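Local coordinates for chorismate synthase (Campylobacter jejuni, PDB 1SQ1), which probably catalyses the last step of chorismate biosynthesis, the elimination of phosphate from 5-enolpyruvylshikimate-3-phosphate, using reduced FMN as cofactor, at residues 237-242 against 290-295; 152-157 against 204-209. All blocks are in the same frame, centred on the assembly; numbering follows the deposited sequence.

Interaction 1: residues 237-242 against 290-295. With SO4 (sulfate ion), chain B.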
loop_
_atom_site.group_PDB
_atom_site.type_symbol
_atom_site.label_atom_id
_atom_site.label_comp_id
_atom_site.label_asym_id
_atom_site.label_seq_id
_atom_site.Cartn_x
_atom_site.Cartn_y
_atom_site.Cartn_z
ATOM N N ILE A 237 18.571 8.323 -1.951
ATOM C CA ILE A 237 19.463 8.643 -3.047
ATOM C C ILE A 237 20.840 8.039 -2.802
ATOM O O ILE A 237 21.309 7.984 -1.664
ATOM C CB ILE A 237 19.621 10.163 -3.217
ATOM C CG1 ILE A 237 18.261 10.785 -3.532
ATOM C CG2 ILE A 237 20.659 10.451 -4.309
ATOM C CD1 ILE A 237 18.288 12.258 -3.888
ATOM N N ASN A 238 21.486 7.586 -3.869
ATOM C CA ASN A 238 22.811 7.007 -3.755
ATOM C C ASN A 238 23.785 7.983 -3.157
ATOM O O ASN A 238 23.756 9.167 -3.467
ATOM C CB ASN A 238 23.339 6.596 -5.117
ATOM C CG ASN A 238 23.069 5.151 -5.420
ATOM O OD1 ASN A 238 24.002 4.361 -5.587
ATOM N ND2 ASN A 238 21.787 4.782 -5.481
ATOM N N ALA A 239 24.655 7.471 -2.301
ATOM C CA ALA A 239 25.680 8.283 -1.672
ATOM C C ALA A 239 25.215 9.192 -0.544
ATOM O O ALA A 239 26.042 9.793 0.127
ATOM C CB ALA A 239 26.390 9.106 -2.743
ATOM N N VAL A 240 23.911 9.298 -0.315
ATOM C CA VAL A 240 23.435 10.181 0.741
ATOM C C VAL A 240 23.576 9.577 2.126
ATOM O O VAL A 240 23.156 8.445 2.367
ATOM C CB VAL A 240 21.969 10.589 0.516
ATOM C CG1 VAL A 240 21.466 11.375 1.713
ATOM C CG2 VAL A 240 21.855 11.442 -0.746
ATOM N N LYS A 241 24.166 10.340 3.040
ATOM C CA LYS A 241 24.360 9.858 4.400
ATOM C C LYS A 241 23.767 10.778 5.485
ATOM O O LYS A 241 23.831 10.473 6.683
ATOM C CB LYS A 241 25.852 9.642 4.653
ATOM C CG LYS A 241 26.532 8.709 3.654
ATOM C CD LYS A 241 25.927 7.311 3.642
ATOM C CE LYS A 241 26.011 6.616 4.990
ATOM N NZ LYS A 241 25.406 5.266 4.860
ATOM N N ALA A 242 23.202 11.907 5.074
ATOM C CA ALA A 242 22.583 12.821 6.025
ATOM C C ALA A 242 21.562 13.729 5.349
ATOM O O ALA A 242 21.692 14.072 4.171
ATOM C CB ALA A 242 23.643 13.654 6.725
ATOM N N THR A 290 20.873 17.961 1.640
ATOM C CA THR A 290 21.275 16.567 1.426
ATOM C C THR A 290 22.797 16.454 1.291
ATOM O O THR A 290 23.397 17.023 0.373
ATOM C CB THR A 290 20.668 15.999 0.142
ATOM O OG1 THR A 290 19.252 16.149 0.184
ATOM C CG2 THR A 290 20.996 14.534 0.007
ATOM N N TYR A 291 23.410 15.691 2.189
ATOM C CA TYR A 291 24.852 15.500 2.178
ATOM C C TYR A 291 25.300 14.205 1.528
ATOM O O TYR A 291 24.988 13.113 1.990
ATOM C CB TYR A 291 25.364 15.564 3.605
ATOM C CG TYR A 291 25.032 16.876 4.246
ATOM C CD1 TYR A 291 25.823 17.999 4.029
ATOM C CD2 TYR A 291 23.888 17.016 5.015
ATOM C CE1 TYR A 291 25.477 19.230 4.563
ATOM C CE2 TYR A 291 23.532 18.242 5.551
ATOM C CZ TYR A 291 24.328 19.341 5.319
ATOM O OH TYR A 291 23.956 20.556 5.826
ATOM N N PHE A 292 26.058 14.346 0.454
ATOM C CA PHE A 292 26.565 13.207 -0.275
ATOM C C PHE A 292 27.980 12.814 0.147
ATOM O O PHE A 292 28.846 13.669 0.376
ATOM C CB PHE A 292 26.563 13.505 -1.769
ATOM C CG PHE A 292 25.192 13.563 -2.382
ATOM C CD1 PHE A 292 24.337 14.630 -2.122
ATOM C CD2 PHE A 292 24.782 12.575 -3.269
ATOM C CE1 PHE A 292 23.099 14.710 -2.727
ATOM C CE2 PHE A 292 23.544 12.646 -3.881
ATOM C CZ PHE A 292 22.700 13.718 -3.615
ATOM N N LYS A 293 28.215 11.509 0.238
ATOM C CA LYS A 293 29.531 11.008 0.607
ATOM C C LYS A 293 30.329 10.860 -0.677
ATOM O O LYS A 293 29.768 10.931 -1.775
ATOM C CB LYS A 293 29.413 9.644 1.287
ATOM C CG LYS A 293 29.142 8.480 0.336
ATOM C CD LYS A 293 29.033 7.142 1.077
ATOM C CE LYS A 293 28.858 5.984 0.099
ATOM N NZ LYS A 293 28.998 4.672 0.778
ATOM N N PRO A 294 31.651 10.675 -0.562
ATOM C CA PRO A 294 32.447 10.521 -1.778
ATOM C C PRO A 294 32.124 9.201 -2.472
ATOM O O PRO A 294 31.935 8.164 -1.828
ATOM C CB PRO A 294 33.884 10.586 -1.265
ATOM C CG PRO A 294 33.767 10.115 0.150
ATOM C CD PRO A 294 32.520 10.796 0.619
ATOM N N THR A 295 32.041 9.267 -3.794
ATOM C CA THR A 295 31.750 8.117 -4.643
ATOM C C THR A 295 32.616 6.927 -4.252
ATOM O O THR A 295 33.837 7.049 -4.161
ATOM C CB THR A 295 32.058 8.452 -6.097
ATOM O OG1 THR A 295 31.885 9.859 -6.308
ATOM C CG2 THR A 295 31.140 7.681 -7.015
HETATM S S SO4 B . 24.858 4.456 -0.262
HETATM O O1 SO4 B . 25.332 3.988 -1.583
HETATM O O2 SO4 B . 24.186 3.349 0.469
HETATM O O3 SO4 B . 26.001 4.932 0.543
HETATM O O4 SO4 B . 23.891 5.557 -0.451
#
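V240 and F292 form a non-hydrogen-bonded antiparallel pair where strand 240-245, outermost within this chain in one of its two five-stranded antiparallel sheets, meets strand 286-292; a type II beta turn from I237 to V240 leads into the former. Three backbone bonds join the segments: K293 N donates to A239 O (2.8 Å), K241 N to Y291 O and Y291 N to A242 O. A242 also pairs with an antiparallel strand of the second subunit, so the sheet continues across the interface.

Apolar contacts gather round F292. Its CG stands anti to the carbonyl carbon (chi1 -71°). V240 CG2 lies over the centre of one F292 ring face, 3.8 Å from the centroid, a CH-pi contact. The same methyl meets T290 CG2. I237 CG2 touches F292 CE2 at 3.7 Å and A239 CB approaches F292 CD2 at 3.9 Å, both obliquely to the ring; I237 also packs against helix 325-346. On the face carrying A242 and Y291, A242 CB lies 3.8 Å from Y291 CD2, while the tyrosine hydroxyl is hydrogen-bonded to E244.

The polar group centres on a bound sulfate, probably from the crystallisation liquor. N238, A239, K293, P294 and T295 are predicted FMN-binding residues, so the anion sits beside the presumed cofactor site. K293 is extended beyond CG and crosses K241 obliquely, its CB and CD both near K241 CG, and NZ makes a weak bond to sulfate O3. K241 NZ, 5.5 Å from K293 NZ, bonds to S273 O of the second subunit; the sulfate may partly offset the two like charges. G278 N of that subunit also binds the ion, and A239 N donates to sulfate O4 over 2.8 Å in a bent bond, 130° at the hydrogen.

Interaction 2: residues 152-157 against 204-209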
loop_
_atom_site.group_PDB
_atom_site.type_symbol
_atom_site.label_atom_id
_atom_site.label_comp_id
_atom_site.label_asym_id
_atom_site.label_seq_id
_atom_site.Cartn_x
_atom_site.Cartn_y
_atom_site.Cartn_z
ATOM N N GLY A 152 21.246 22.973 -5.607
ATOM C CA GLY A 152 22.593 23.243 -6.073
ATOM C C GLY A 152 23.640 22.856 -5.047
ATOM O O GLY A 152 23.312 22.679 -3.875
ATOM N N VAL A 153 24.897 22.730 -5.476
ATOM C CA VAL A 153 25.993 22.353 -4.576
ATOM C C VAL A 153 26.523 23.549 -3.787
ATOM O O VAL A 153 26.910 24.563 -4.369
ATOM C CB VAL A 153 27.197 21.766 -5.347
ATOM C CG1 VAL A 153 28.198 21.181 -4.366
ATOM C CG2 VAL A 153 26.738 20.730 -6.344
ATOM N N PHE A 154 26.563 23.430 -2.464
ATOM C CA PHE A 154 27.072 24.524 -1.657
ATOM C C PHE A 154 28.307 24.135 -0.886
ATOM O O PHE A 154 28.924 24.970 -0.225
ATOM C CB PHE A 154 26.006 25.047 -0.699
ATOM C CG PHE A 154 25.678 24.137 0.454
ATOM C CD1 PHE A 154 26.215 24.372 1.718
ATOM C CD2 PHE A 154 24.711 23.139 0.320
ATOM C CE1 PHE A 154 25.771 23.634 2.846
ATOM C CE2 PHE A 154 24.264 22.400 1.435
ATOM C CZ PHE A 154 24.795 22.651 2.699
ATOM N N GLY A 155 28.680 22.866 -0.985
ATOM C CA GLY A 155 29.854 22.390 -0.290
ATOM C C GLY A 155 30.510 21.259 -1.046
ATOM O O GLY A 155 29.837 20.374 -1.578
ATOM N N VAL A 156 31.832 21.305 -1.119
ATOM C CA VAL A 156 32.594 20.260 -1.781
ATOM C C VAL A 156 33.877 20.044 -0.995
ATOM O O VAL A 156 34.722 20.933 -0.909
ATOM C CB VAL A 156 32.958 20.632 -3.221
ATOM C CG1 VAL A 156 33.899 19.582 -3.793
ATOM C CG2 VAL A 156 31.694 20.748 -4.068
ATOM N N GLY A 157 34.018 18.859 -0.416
ATOM C CA GLY A 157 35.200 18.572 0.366
ATOM C C GLY A 157 35.200 19.432 1.609
ATOM O O GLY A 157 34.169 19.599 2.255
ATOM N N GLY A 204 33.183 13.977 -1.220
ATOM C CA GLY A 204 31.784 14.214 -0.896
ATOM C C GLY A 204 31.299 15.595 -1.307
ATOM O O GLY A 204 32.063 16.377 -1.879
ATOM N N ALA A 205 30.030 15.892 -1.024
ATOM C CA ALA A 205 29.425 17.188 -1.356
ATOM C C ALA A 205 28.138 17.449 -0.563
ATOM O O ALA A 205 27.465 16.511 -0.145
ATOM C CB ALA A 205 29.140 17.264 -2.851
ATOM N N ALA A 206 27.813 18.724 -0.356
ATOM C CA ALA A 206 26.609 19.120 0.374
ATOM C C ALA A 206 25.612 19.832 -0.558
ATOM O O ALA A 206 25.909 20.900 -1.105
ATOM C CB ALA A 206 26.982 20.026 1.528
ATOM N N VAL A 207 24.433 19.237 -0.737
ATOM C CA VAL A 207 23.422 19.815 -1.611
ATOM C C VAL A 207 22.354 20.609 -0.885
ATOM O O VAL A 207 21.976 20.279 0.244
ATOM C CB VAL A 207 22.738 18.737 -2.443
ATOM C CG1 VAL A 207 21.535 19.318 -3.148
ATOM C CG2 VAL A 207 23.723 18.179 -3.452
ATOM N N PHE A 208 21.877 21.663 -1.547
ATOM C CA PHE A 208 20.839 22.530 -0.998
ATOM C C PHE A 208 19.606 22.570 -1.901
ATOM O O PHE A 208 19.684 22.997 -3.053
ATOM C CB PHE A 208 21.364 23.954 -0.829
ATOM C CG PHE A 208 20.347 24.912 -0.281
ATOM C CD1 PHE A 208 19.850 24.759 1.010
ATOM C CD2 PHE A 208 19.876 25.968 -1.056
ATOM C CE1 PHE A 208 18.899 25.646 1.523
ATOM C CE2 PHE A 208 18.924 26.857 -0.549
ATOM C CZ PHE A 208 18.436 26.697 0.740
ATOM N N THR A 209 18.470 22.125 -1.380
ATOM C CA THR A 209 17.236 22.131 -2.154
ATOM C C THR A 209 16.254 23.107 -1.543
ATOM O O THR A 209 15.841 22.961 -0.394
ATOM C CB THR A 209 16.556 20.769 -2.184
ATOM O OG1 THR A 209 17.462 19.775 -2.685
ATOM C CG2 THR A 209 15.340 20.843 -3.076
#
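F154 and G155 share A206 as their partner in a classic beta bulge, which shifts the antiparallel register of strands 148-156 and 205-212 by one residue. A206 O takes the F154 N-H in a nearly straight bond (2.9 Å, 171° at the hydrogen) and a weak second one from G155 N. Within the same bulge A206 N donates to G155 O; before it, G152 and F208 exchange a pair of backbone bonds.

From the bulge the F154 side chain reaches over A206 toward V207 and F208. CB stays 4.2 Å from A206 O. CG, set between the backbone N and the carbonyl carbon (chi1 72°), is nearer to that oxygen; CD2 is nearer still and also touches F208 CB at 3.6 Å. CE2 and CZ each lie 3.6 Å from A206 CB, with CE1 a little farther, and V207 O is 3.3 Å from CE2 at the ring edge. A206 CB thus stands over one face, displaced toward the rim, in a CH-pi contact of 3.8 Å to the F154 centroid. Outside the segments, the ring of F168 meets those of both F154 and F208.

V153, V156, A205 and V207 occupy the face opposite A206 and F208, where V153 and V207 reach helix 325-346 and V156 reaches helix 186-198. The polar atoms meeting across this buried contact are backbone groups joined by hydrogen bonds, some weak, and neighbouring strands and loops bond others, while one aromatic ring offers its face to a methyl and its edge to V207 O.

Both interactions belong to one antiparallel sheet, in which strands 286-292 and 205-212 are neighbours: F292 N meets A205 O and V207 N meets T290 O, each a probable hydrogen bond, and Y291 packs on A206. Their centres lie 10 Å apart. Interaction 2 is buried throughout and purely backbone and apolar in character. Interaction 1 is mostly buried too, but its turn and the segment after strand 286-292 emerge at the predicted FMN site, where K293 and a bound sulfate bring in charge. Helix 325-346 covers V153 and V207 of interaction 2 and I237 of interaction 1, and both contacts reach the second subunit, interaction 1 more extensively.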